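PDB 3O9Z: lipopolysaccharide biosynthesis protein wbpB from Thermus thermophilus, which is an NAD-dependent dehydrogenase of sugar biosynthesis, taking part in the route to 2,3-diacetamido-2,3-dideoxy-D-mannuronic acid. Local coordinates for residues A58-L63 against A92-A97. Sequence-based numbering, arbitrary orientation.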
loop_
_atom_site.group_PDB
_atom_site.type_symbol
_atom_site.label_atom_id
_atom_site.label_comp_id
_atom_site.label_asym_id
_atom_site.label_seq_id
_atom_site.Cartn_x
_atom_site.Cartn_y
_atom_site.Cartn_z
ATOM N N ALA A 58 -15.137 -6.264 2.534
ATOM C CA ALA A 58 -15.466 -7.647 2.218
ATOM C C ALA A 58 -15.444 -8.562 3.430
ATOM O O ALA A 58 -16.284 -9.459 3.584
ATOM C CB ALA A 58 -14.472 -8.204 1.151
ATOM N N PHE A 59 -14.486 -8.364 4.351
ATOM C CA PHE A 59 -14.431 -9.123 5.575
ATOM C C PHE A 59 -15.718 -8.844 6.398
ATOM O O PHE A 59 -16.311 -9.799 6.845
ATOM C CB PHE A 59 -13.249 -8.509 6.345
ATOM C CG PHE A 59 -12.985 -9.080 7.710
ATOM C CD1 PHE A 59 -12.495 -10.346 7.968
ATOM C CD2 PHE A 59 -13.175 -8.235 8.817
ATOM C CE1 PHE A 59 -12.138 -10.810 9.239
ATOM C CE2 PHE A 59 -12.834 -8.668 10.083
ATOM C CZ PHE A 59 -12.326 -9.924 10.360
ATOM N N GLU A 60 -16.147 -7.589 6.440
ATOM C CA GLU A 60 -17.393 -7.262 7.174
ATOM C C GLU A 60 -18.595 -7.972 6.523
ATOM O O GLU A 60 -19.411 -8.534 7.279
ATOM C CB GLU A 60 -17.594 -5.740 7.175
ATOM C CG GLU A 60 -18.747 -5.275 8.059
ATOM C CD GLU A 60 -18.664 -3.809 8.356
ATOM O OE1 GLU A 60 -19.267 -3.392 9.366
ATOM O OE2 GLU A 60 -18.159 -3.025 7.497
ATOM N N ALA A 61 -18.720 -7.864 5.194
ATOM C CA ALA A 61 -19.880 -8.483 4.539
ATOM C C ALA A 61 -19.896 -9.967 4.798
ATOM O O ALA A 61 -20.971 -10.561 4.917
ATOM C CB ALA A 61 -19.841 -8.181 3.055
ATOM N N TYR A 62 -18.734 -10.634 4.808
ATOM C CA TYR A 62 -18.604 -12.046 5.077
ATOM C C TYR A 62 -19.028 -12.416 6.489
ATOM O O TYR A 62 -19.837 -13.328 6.677
ATOM C CB TYR A 62 -17.163 -12.497 4.766
ATOM C CG TYR A 62 -16.914 -13.914 5.186
ATOM C CD1 TYR A 62 -17.475 -14.949 4.436
ATOM C CD2 TYR A 62 -16.248 -14.227 6.350
ATOM C CE1 TYR A 62 -17.323 -16.264 4.818
ATOM C CE2 TYR A 62 -16.060 -15.545 6.719
ATOM C CZ TYR A 62 -16.603 -16.553 5.953
ATOM O OH TYR A 62 -16.459 -17.876 6.308
ATOM N N LEU A 63 -18.548 -11.644 7.455
ATOM C CA LEU A 63 -18.942 -11.887 8.829
ATOM C C LEU A 63 -20.433 -11.578 9.008
ATOM O O LEU A 63 -21.046 -12.253 9.807
ATOM C CB LEU A 63 -18.115 -11.037 9.795
ATOM C CG LEU A 63 -16.633 -11.485 9.828
ATOM C CD1 LEU A 63 -15.932 -10.575 10.813
ATOM C CD2 LEU A 63 -16.389 -12.948 10.218
ATOM N N ALA A 92 -17.071 -4.998 15.082
ATOM C CA ALA A 92 -17.374 -6.182 15.861
ATOM C C ALA A 92 -18.815 -6.020 16.419
ATOM O O ALA A 92 -19.666 -6.922 16.247
ATOM C CB ALA A 92 -16.384 -6.369 17.011
ATOM N N LEU A 93 -19.056 -4.896 17.064
ATOM C CA LEU A 93 -20.337 -4.748 17.777
ATOM C C LEU A 93 -21.486 -4.771 16.781
ATOM O O LEU A 93 -22.586 -5.300 17.078
ATOM C CB LEU A 93 -20.358 -3.507 18.683
ATOM C CG LEU A 93 -19.273 -3.352 19.746
ATOM C CD1 LEU A 93 -19.455 -2.056 20.522
ATOM C CD2 LEU A 93 -19.198 -4.560 20.672
ATOM N N ARG A 94 -21.376 -4.024 15.684
ATOM C CA ARG A 94 -22.458 -4.036 14.703
ATOM C C ARG A 94 -22.727 -5.373 14.059
ATOM O O ARG A 94 -23.862 -5.607 13.627
ATOM C CB ARG A 94 -22.405 -2.902 13.657
ATOM C CG ARG A 94 -21.499 -3.164 12.426
ATOM C CD ARG A 94 -21.571 -2.074 11.354
ATOM N NE ARG A 94 -21.029 -0.791 11.827
ATOM C CZ ARG A 94 -19.749 -0.422 11.696
ATOM N NH1 ARG A 94 -19.361 0.727 12.220
ATOM N NH2 ARG A 94 -18.881 -1.166 11.023
ATOM N N LEU A 95 -21.717 -6.236 14.026
ATOM C CA LEU A 95 -21.780 -7.618 13.513
ATOM C C LEU A 95 -22.277 -8.584 14.576
ATOM O O LEU A 95 -22.464 -9.769 14.315
ATOM C CB LEU A 95 -20.399 -8.115 13.029
ATOM C CG LEU A 95 -19.868 -7.484 11.735
ATOM C CD1 LEU A 95 -18.395 -7.819 11.557
ATOM C CD2 LEU A 95 -20.624 -8.038 10.567
ATOM N N GLY A 96 -22.583 -8.063 15.765
ATOM C CA GLY A 96 -23.045 -8.977 16.801
ATOM C C GLY A 96 -21.993 -9.851 17.425
ATOM O O GLY A 96 -22.277 -10.899 17.973
ATOM N N ALA A 97 -20.767 -9.333 17.556
ATOM C CA ALA A 97 -19.660 -10.046 18.190
ATOM C C ALA A 97 -19.077 -9.127 19.297
ATOM O O ALA A 97 -19.242 -7.894 19.257
ATOM C CB ALA A 97 -18.517 -10.310 17.162
#
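Leu-63 and Leu-95 mark the nearest approach of two backbones, CA to CA 6.9 Å, where helix 56-68 passes the C-terminal end of helix 85-94 on one side of the Rossmann-fold sheet. That end is closed by a Schellman motif: Gly-96, at positive phi, leaves the helical path while Ala-97 N bonds back to Ala-92 O. Leu-95, just before the turn, points its side chain at helix 56-68. Leu-95 CD1 lies 3.7 Å from Leu-63 CB and also touches Leu-63 CD1, the two side chains crossing at about a right angle; Leu-95 CD2 rests 3.5 Å from Glu-60 O. Beside this leucine contact runs a salt bridge. Glu-60 reaches across with CG anti to the backbone N (chi1 -172°) and an extended chain, whereas Arg-94 bends at chi3 to bring NH2 within 2.8 Å of Glu-60 OE1. The bond uses the guanidinium edge and the syn side of the carboxylate, tilted 25° out of the carboxylate plane, with the two planes 48° apart. A leucine in place of Arg-94 would probably leave the Glu-60 carboxylate without this intrachain counter-charge. Arg-94 NE also pairs with Glu-64 of a second subunit, and Glu-60 OE2 with Arg-94 of that subunit. The mate's Glu-60 carboxylate lies close by, so the arginines probably offset the like charges, and one ionic cluster joins helix packing to subunit association.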